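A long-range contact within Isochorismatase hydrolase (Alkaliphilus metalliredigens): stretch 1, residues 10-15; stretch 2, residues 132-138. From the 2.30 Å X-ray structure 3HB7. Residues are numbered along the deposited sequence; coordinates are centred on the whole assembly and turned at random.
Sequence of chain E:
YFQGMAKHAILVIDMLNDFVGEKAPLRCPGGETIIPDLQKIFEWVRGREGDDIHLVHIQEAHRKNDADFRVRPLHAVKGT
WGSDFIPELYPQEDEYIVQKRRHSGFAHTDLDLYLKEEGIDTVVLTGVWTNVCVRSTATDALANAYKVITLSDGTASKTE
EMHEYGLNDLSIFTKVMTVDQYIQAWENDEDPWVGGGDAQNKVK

Stretch 1 (10-15) ILVIDM
Stretch 2, residues 132-138: VCVRSTA

The end of a β-strand, Ile10 to Ile13, lies against a helix in which Cys133 to Ala138 lie, with Val132 at the N-cap. The two run roughly antiparallel, their N-to-C directions 149° apart, and their axes come within 9.7 Å. The nearest CA atoms are those of Ile13 and Val134, 6.8 Å apart. Alternation in the strand decides who takes part: Leu11 and Ile13 point toward the helix, while Ile10 and Val12 are out of its reach.

Ile13 covers the most surface. Its backbone is extended (phi/psi -108/112), chi1 is m, and chi2 sits off-well at 148°. Ile13 CG2 packs 4.2 Å from Cys133 CB, whereas Ile13 CD1 lies 4.2 Å from both CA and CG2 of Val134 and 4.0 Å from Thr137 OG1. One branched side chain thus spans a full helical turn, since Cys133 and Thr137 are four residues apart and both point toward the strand. The CA-to-CB bond of Val134 (chi1 t) points sideways, and both its CA and its CG2 touch Ile13.

Thr137, chi1 m, comes next in area. Thr137 OG1 donates a 2.8 Å hydrogen bond to Cys133 O, alongside the helical bond from Thr137 N to the same oxygen (3.1 Å), so the hydroxyl is satisfied even beside an apolar methyl. Thr137 CG2 meets Leu11 CD1 at 4.0 Å; Leu11 is m, t.

Cys133, chi1 m, closes the other end. Beyond the strand, Asp14 turns to phi/psi 62/32 with chi1 m, and Asp14 OD2 stands 4.1 Å from Cys133 SG, while both carboxylate oxygens are hydrogen-bonded elsewhere in the structure. No hydrogen bond crosses between the stretches: the contact rests on van der Waals packing, burying 211 Å² summed over both sides, with helix residues at phi near -63 and psi from -37 to -47.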

ATOM      1  N   ILE E  10      29.486 -34.927  19.046  1.00 25.27           N
ATOM      2  CA  ILE E  10      28.217 -34.290  18.954  1.00 24.98           C
ATOM      3  C   ILE E  10      28.328 -33.016  19.703  1.00 24.46           C
ATOM      4  O   ILE E  10      28.620 -33.021  20.861  1.00 24.21           O
ATOM      5  CB  ILE E  10      27.157 -35.161  19.592  1.00 25.39           C
ATOM      6  CG1 ILE E  10      27.070 -36.463  18.828  1.00 26.18           C
ATOM      7  CG2 ILE E  10      25.823 -34.478  19.603  1.00 25.26           C
ATOM      8  CD1 ILE E  10      26.030 -37.354  19.306  1.00 27.82           C
ATOM      9  N   LEU E  11      28.086 -31.912  19.023  1.00 23.62           N
ATOM     10  CA  LEU E  11      28.249 -30.615  19.626  1.00 22.74           C
ATOM     11  C   LEU E  11      26.921 -30.081  20.070  1.00 22.19           C
ATOM     12  O   LEU E  11      26.023 -29.952  19.308  1.00 21.56           O
ATOM     13  CB  LEU E  11      28.906 -29.656  18.649  1.00 22.41           C
ATOM     14  CG  LEU E  11      30.120 -30.248  17.971  1.00 22.71           C
ATOM     15  CD1 LEU E  11      30.689 -29.353  16.934  1.00 23.21           C
ATOM     16  CD2 LEU E  11      31.139 -30.575  18.958  1.00 21.10           C
ATOM     17  N   VAL E  12      26.812 -29.771  21.335  1.00 22.07           N
ATOM     18  CA  VAL E  12      25.578 -29.295  21.849  1.00 22.38           C
ATOM     19  C   VAL E  12      25.750 -27.837  22.095  1.00 22.88           C
ATOM     20  O   VAL E  12      26.515 -27.433  22.922  1.00 22.77           O
ATOM     21  CB  VAL E  12      25.233 -30.032  23.122  1.00 22.30           C
ATOM     22  CG1 VAL E  12      23.916 -29.621  23.621  1.00 22.09           C
ATOM     23  CG2 VAL E  12      25.243 -31.471  22.871  1.00 21.35           C
ATOM     24  N   ILE E  13      25.025 -27.049  21.328  1.00 23.25           N
ATOM     25  CA  ILE E  13      25.315 -25.650  21.230  1.00 23.20           C
ATOM     26  C   ILE E  13      24.331 -24.755  21.901  1.00 23.26           C
ATOM     27  O   ILE E  13      23.226 -24.619  21.498  1.00 23.46           O
ATOM     28  CB  ILE E  13      25.434 -25.238  19.771  1.00 23.16           C
ATOM     29  CG1 ILE E  13      26.665 -25.860  19.151  1.00 22.05           C
ATOM     30  CG2 ILE E  13      25.526 -23.783  19.660  1.00 22.02           C
ATOM     31  CD1 ILE E  13      26.511 -26.149  17.752  1.00 23.03           C
ATOM     32  N   ASP E  14      24.803 -24.135  22.948  1.00 23.61           N
ATOM     33  CA  ASP E  14      24.114 -23.084  23.641  1.00 24.04           C
ATOM     34  C   ASP E  14      22.779 -23.392  24.286  1.00 24.40           C
ATOM     35  O   ASP E  14      21.957 -22.531  24.419  1.00 24.60           O
ATOM     36  CB  ASP E  14      23.993 -21.876  22.742  1.00 24.13           C
ATOM     37  CG  ASP E  14      25.273 -21.110  22.634  1.00 25.02           C
ATOM     38  OD1 ASP E  14      26.194 -21.351  23.403  1.00 24.20           O
ATOM     39  OD2 ASP E  14      25.351 -20.241  21.778  1.00 25.67           O
HETATM   40  N   MSE E  15      22.592 -24.600  24.761  1.00 24.49           N
HETATM   41  CA  MSE E  15      21.381 -24.901  25.461  1.00 24.99           C
HETATM   42  C   MSE E  15      21.609 -24.436  26.861  1.00 24.48           C
HETATM   43  O   MSE E  15      21.960 -25.192  27.715  1.00 24.87           O
HETATM   44  CB  MSE E  15      21.123 -26.385  25.424  1.00 25.37           C
HETATM   45  CG  MSE E  15      20.935 -26.950  24.020  1.00 28.74           C
HETATM   46 SE   MSE E  15      19.478 -26.306  23.016  1.00 37.80          SE
HETATM   47  CE  MSE E  15      18.096 -27.060  24.049  1.00 33.10           C
ATOM     48  N   VAL E 132      21.986 -19.555  13.080  1.00 25.02           N
ATOM     49  CA  VAL E 132      23.030 -18.713  13.582  1.00 24.13           C
ATOM     50  C   VAL E 132      24.232 -19.472  14.060  1.00 24.37           C
ATOM     51  O   VAL E 132      25.042 -19.868  13.288  1.00 24.31           O
ATOM     52  CB  VAL E 132      22.520 -17.832  14.676  1.00 24.27           C
ATOM     53  CG1 VAL E 132      23.567 -16.868  15.095  1.00 21.99           C
ATOM     54  CG2 VAL E 132      21.315 -17.113  14.202  1.00 23.06           C
ATOM     55  N   CYS E 133      24.341 -19.661  15.352  1.00 24.60           N
ATOM     56  CA  CYS E 133      25.498 -20.316  15.938  1.00 24.94           C
ATOM     57  C   CYS E 133      25.658 -21.755  15.486  1.00 24.80           C
ATOM     58  O   CYS E 133      26.735 -22.200  15.262  1.00 24.53           O
ATOM     59  CB  CYS E 133      25.532 -20.180  17.455  1.00 24.78           C
ATOM     60  SG  CYS E 133      25.791 -18.558  18.062  1.00 26.27           S
ATOM     61  N   VAL E 134      24.570 -22.467  15.314  1.00 24.37           N
ATOM     62  CA  VAL E 134      24.647 -23.787  14.772  1.00 24.44           C
ATOM     63  C   VAL E 134      25.190 -23.805  13.362  1.00 24.67           C
ATOM     64  O   VAL E 134      26.052 -24.567  13.046  1.00 24.77           O
ATOM     65  CB  VAL E 134      23.284 -24.448  14.784  1.00 24.35           C
ATOM     66  CG1 VAL E 134      23.307 -25.687  14.029  1.00 23.42           C
ATOM     67  CG2 VAL E 134      22.859 -24.709  16.138  1.00 23.26           C
ATOM     68  N   ARG E 135      24.687 -22.940  12.516  1.00 24.52           N
ATOM     69  CA  ARG E 135      25.165 -22.881  11.166  1.00 24.60           C
ATOM     70  C   ARG E 135      26.622 -22.496  11.093  1.00 24.60           C
ATOM     71  O   ARG E 135      27.340 -22.998  10.278  1.00 25.12           O
ATOM     72  CB  ARG E 135      24.305 -21.964  10.311  1.00 24.22           C
ATOM     73  CG  ARG E 135      25.058 -20.950   9.522  1.00 25.01           C
ATOM     74  CD  ARG E 135      25.555 -21.475   8.234  1.00 26.25           C
ATOM     75  NE  ARG E 135      24.654 -21.121   7.171  1.00 28.81           N
ATOM     76  CZ  ARG E 135      25.009 -20.867   5.928  1.00 28.46           C
ATOM     77  NH1 ARG E 135      26.261 -20.929   5.538  1.00 27.73           N
ATOM     78  NH2 ARG E 135      24.081 -20.561   5.066  1.00 30.00           N
ATOM     79  N   SER E 136      27.035 -21.587  11.948  1.00 23.89           N
ATOM     80  CA  SER E 136      28.404 -21.137  11.987  1.00 24.17           C
ATOM     81  C   SER E 136      29.382 -22.225  12.346  1.00 23.58           C
ATOM     82  O   SER E 136      30.426 -22.328  11.779  1.00 23.21           O
ATOM     83  CB  SER E 136      28.550 -20.038  13.012  1.00 24.01           C
ATOM     84  OG  SER E 136      28.096 -18.843  12.501  1.00 25.66           O
ATOM     85  N   THR E 137      29.026 -23.009  13.337  1.00 23.15           N
ATOM     86  CA  THR E 137      29.818 -24.126  13.767  1.00 22.68           C
ATOM     87  C   THR E 137      29.943 -25.179  12.689  1.00 22.80           C
ATOM     88  O   THR E 137      30.981 -25.724  12.506  1.00 22.44           O
ATOM     89  CB  THR E 137      29.299 -24.684  15.055  1.00 22.46           C
ATOM     90  OG1 THR E 137      29.066 -23.616  15.945  1.00 20.71           O
ATOM     91  CG2 THR E 137      30.283 -25.550  15.661  1.00 21.88           C
ATOM     92  N   ALA E 138      28.872 -25.410  11.957  1.00 22.85           N
ATOM     93  CA  ALA E 138      28.891 -26.297  10.821  1.00 22.95           C
ATOM     94  C   ALA E 138      29.802 -25.846   9.712  1.00 23.06           C
ATOM     95  O   ALA E 138      30.472 -26.642   9.138  1.00 24.17           O
ATOM     96  CB  ALA E 138      27.522 -26.476  10.286  1.00 22.28           C
TER